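Local coordinates for protein antigen, P35 (Borreliella spielmanii A14S, PDB 6HPN) that is an outer surface protein of the PFam54 family, probably a lipoprotein, orthologous to BBA64 of Borrelia burgdorferi, and probably takes part in the pathogenesis of Lyme disease, at residues N208-L211 against N212-T216. Sequence-based numbering, arbitrary orientation.
Sequences NLIL and NLINT
Asn-212 turns its side chain back along the helix toward Asn-208, one turn earlier. With chi1 at 65°, CG lies between its own backbone N and carbonyl carbon, a setting that brings the amide over the preceding turn and places ND2 2.7 Å from Asn-208 O. The angle there is too poor for a hydrogen bond; Asn-208 O is instead bonded by the backbone N of Asn-212 at 3.1 Å, and the same N makes a weak second bond to Leu-209 O. Leu-211, on the same exposed side of the helix, extends its side chain with CG anti to the backbone N (chi1 174°). Its CD1 lies 3.8 Å from Asn-215 ND2, the two side chains crossing at a slant. Both segments belong to helix 200-221 of the all-helical Bbcrasp-1-type domain, the C-terminal part of the protein, and the backbone bonds from Leu-213 N to Leu-209 O and from Ile-214 N to Ile-210 O continue its regular i to i+4 ladder. Leucines and isoleucines line the sides facing the neighbouring helices: Leu-209 CG and Leu-213 CG are 4.3 Å apart, and their side chains pack on Leu-162 and Leu-159 of helix 146-179, respectively. Ile-210 and Ile-214 run side by side, with CG2 of the former 4.0 Å from CG1 of the latter, and touch Ala-126 and Ile-130 of helix 106-135, respectively. At the next turn, Asn-212 O accepts two bonds from Thr-216, from OG1 at 2.8 Å and from the backbone N, which arrive from opposite faces of the carbonyl plane; the first ties the threonine hydroxyl back to the helix backbone.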
ATOM      1  N   ASN A 208       3.365  12.977  -2.162  1.00 17.53           N
ATOM      2  CA  ASN A 208       3.606  13.871  -3.322  1.00 18.35           C
ATOM      3  C   ASN A 208       3.970  13.041  -4.544  1.00 18.24           C
ATOM      4  O   ASN A 208       3.579  13.425  -5.652  1.00 18.09           O
ATOM      5  CB  ASN A 208       4.691  14.921  -3.062  1.00 19.20           C
ATOM      6  CG  ASN A 208       4.273  15.928  -2.011  1.00 19.38           C
ATOM      7  OD1 ASN A 208       3.097  16.236  -1.882  1.00 21.94           O
ATOM      8  ND2 ASN A 208       5.203  16.399  -1.214  1.00 19.50           N
ATOM      9  N   LEU A 209       4.694  11.943  -4.372  1.00 18.44           N
ATOM     10  CA  LEU A 209       5.009  11.092  -5.538  1.00 18.82           C
ATOM     11  C   LEU A 209       3.705  10.528  -6.105  1.00 18.52           C
ATOM     12  O   LEU A 209       3.498  10.630  -7.316  1.00 19.90           O
ATOM     13  CB  LEU A 209       5.974   9.978  -5.142  1.00 19.57           C
ATOM     14  CG  LEU A 209       6.426   9.092  -6.303  1.00 21.37           C
ATOM     15  CD1 LEU A 209       7.241   9.868  -7.319  1.00 21.87           C
ATOM     16  CD2 LEU A 209       7.234   7.914  -5.805  1.00 23.03           C
ATOM     17  N   ILE A 210       2.875   9.926  -5.260  1.00 18.00           N
ATOM     18  CA  ILE A 210       1.623   9.262  -5.700  1.00 18.51           C
ATOM     19  C   ILE A 210       0.732  10.333  -6.330  1.00 19.76           C
ATOM     20  O   ILE A 210       0.193  10.093  -7.408  1.00 21.53           O
ATOM     21  CB  ILE A 210       0.930   8.542  -4.529  1.00 17.99           C
ATOM     22  CG1 ILE A 210       1.710   7.311  -4.076  1.00 17.41           C
ATOM     23  CG2 ILE A 210      -0.521   8.211  -4.864  1.00 16.74           C
ATOM     24  CD1 ILE A 210       1.340   6.877  -2.676  1.00 18.61           C
ATOM     25  N   LEU A 211       0.577  11.477  -5.682  1.00 20.82           N
ATOM     26  CA  LEU A 211      -0.262  12.562  -6.237  1.00 23.07           C
ATOM     27  C   LEU A 211       0.190  12.813  -7.686  1.00 23.74           C
ATOM     28  O   LEU A 211      -0.667  12.929  -8.575  1.00 21.72           O
ATOM     29  CB  LEU A 211      -0.131  13.824  -5.370  1.00 24.15           C
ATOM     30  CG  LEU A 211      -0.837  15.087  -5.889  1.00 24.54           C
ATOM     31  CD1 LEU A 211      -2.351  14.965  -5.829  1.00 23.69           C
ATOM     32  CD2 LEU A 211      -0.399  16.312  -5.106  1.00 25.35           C
ATOM     33  N   ASN A 212       1.486  12.937  -7.953  1.00 25.70           N
ATOM     34  CA  ASN A 212       1.835  13.476  -9.287  1.00 28.76           C
ATOM     35  C   ASN A 212       2.017  12.299 -10.259  1.00 24.20           C
ATOM     36  O   ASN A 212       1.757  12.491 -11.465  1.00 21.22           O
ATOM     37  CB  ASN A 212       2.750  14.706  -9.186  1.00 35.83           C
ATOM     38  CG  ASN A 212       4.121  14.493  -8.609  1.00 41.10           C
ATOM     39  OD1 ASN A 212       4.928  13.774  -9.185  1.00 57.98           O
ATOM     40  ND2 ASN A 212       4.424  15.211  -7.542  1.00 41.50           N
ATOM     41  N   LEU A 213       2.125  11.068  -9.763  1.00 22.23           N
ATOM     42  CA  LEU A 213       1.926   9.880 -10.641  1.00 20.94           C
ATOM     43  C   LEU A 213       0.460   9.730 -11.057  1.00 18.47           C
ATOM     44  O   LEU A 213       0.228   9.434 -12.243  1.00 16.67           O
ATOM     45  CB  LEU A 213       2.407   8.622  -9.924  1.00 22.41           C
ATOM     46  CG  LEU A 213       3.919   8.516  -9.750  1.00 23.09           C
ATOM     47  CD1 LEU A 213       4.277   7.071  -9.467  1.00 24.17           C
ATOM     48  CD2 LEU A 213       4.686   9.049 -10.962  1.00 21.88           C
ATOM     49  N   ILE A 214      -0.488   9.946 -10.144  1.00 17.11           N
ATOM     50  CA  ILE A 214      -1.942   9.818 -10.455  1.00 18.79           C
ATOM     51  C   ILE A 214      -2.362  10.936 -11.430  1.00 18.37           C
ATOM     52  O   ILE A 214      -3.120  10.651 -12.396  1.00 19.01           O
ATOM     53  CB  ILE A 214      -2.796   9.809  -9.166  1.00 20.37           C
ATOM     54  CG1 ILE A 214      -2.571   8.559  -8.305  1.00 19.93           C
ATOM     55  CG2 ILE A 214      -4.264   9.986  -9.502  1.00 21.09           C
ATOM     56  CD1 ILE A 214      -3.516   7.421  -8.582  1.00 20.47           C
ATOM     57  N   ASN A 215      -1.918  12.165 -11.187  1.00 17.26           N
ATOM     58  CA  ASN A 215      -2.218  13.328 -12.060  1.00 17.77           C
ATOM     59  C   ASN A 215      -1.606  13.102 -13.444  1.00 17.73           C
ATOM     60  O   ASN A 215      -2.293  13.351 -14.461  1.00 16.69           O
ATOM     61  CB  ASN A 215      -1.743  14.642 -11.439  1.00 18.16           C
ATOM     62  CG  ASN A 215      -2.720  15.176 -10.404  1.00 18.72           C
ATOM     63  OD1 ASN A 215      -3.906  14.835 -10.433  1.00 18.35           O
ATOM     64  ND2 ASN A 215      -2.248  16.027  -9.505  1.00 16.55           N
ATOM     65  N   THR A 216      -0.358  12.656 -13.490  1.00 17.72           N
ATOM     66  CA  THR A 216       0.357  12.474 -14.765  1.00 18.10           C
ATOM     67  C   THR A 216      -0.345  11.381 -15.580  1.00 19.39           C
ATOM     68  O   THR A 216      -0.584  11.603 -16.798  1.00 18.93           O
ATOM     69  CB  THR A 216       1.828  12.155 -14.543  1.00 18.12           C
ATOM     70  OG1 THR A 216       2.456  13.342 -14.076  1.00 18.05           O
ATOM     71  CG2 THR A 216       2.490  11.700 -15.822  1.00 19.33           C
TER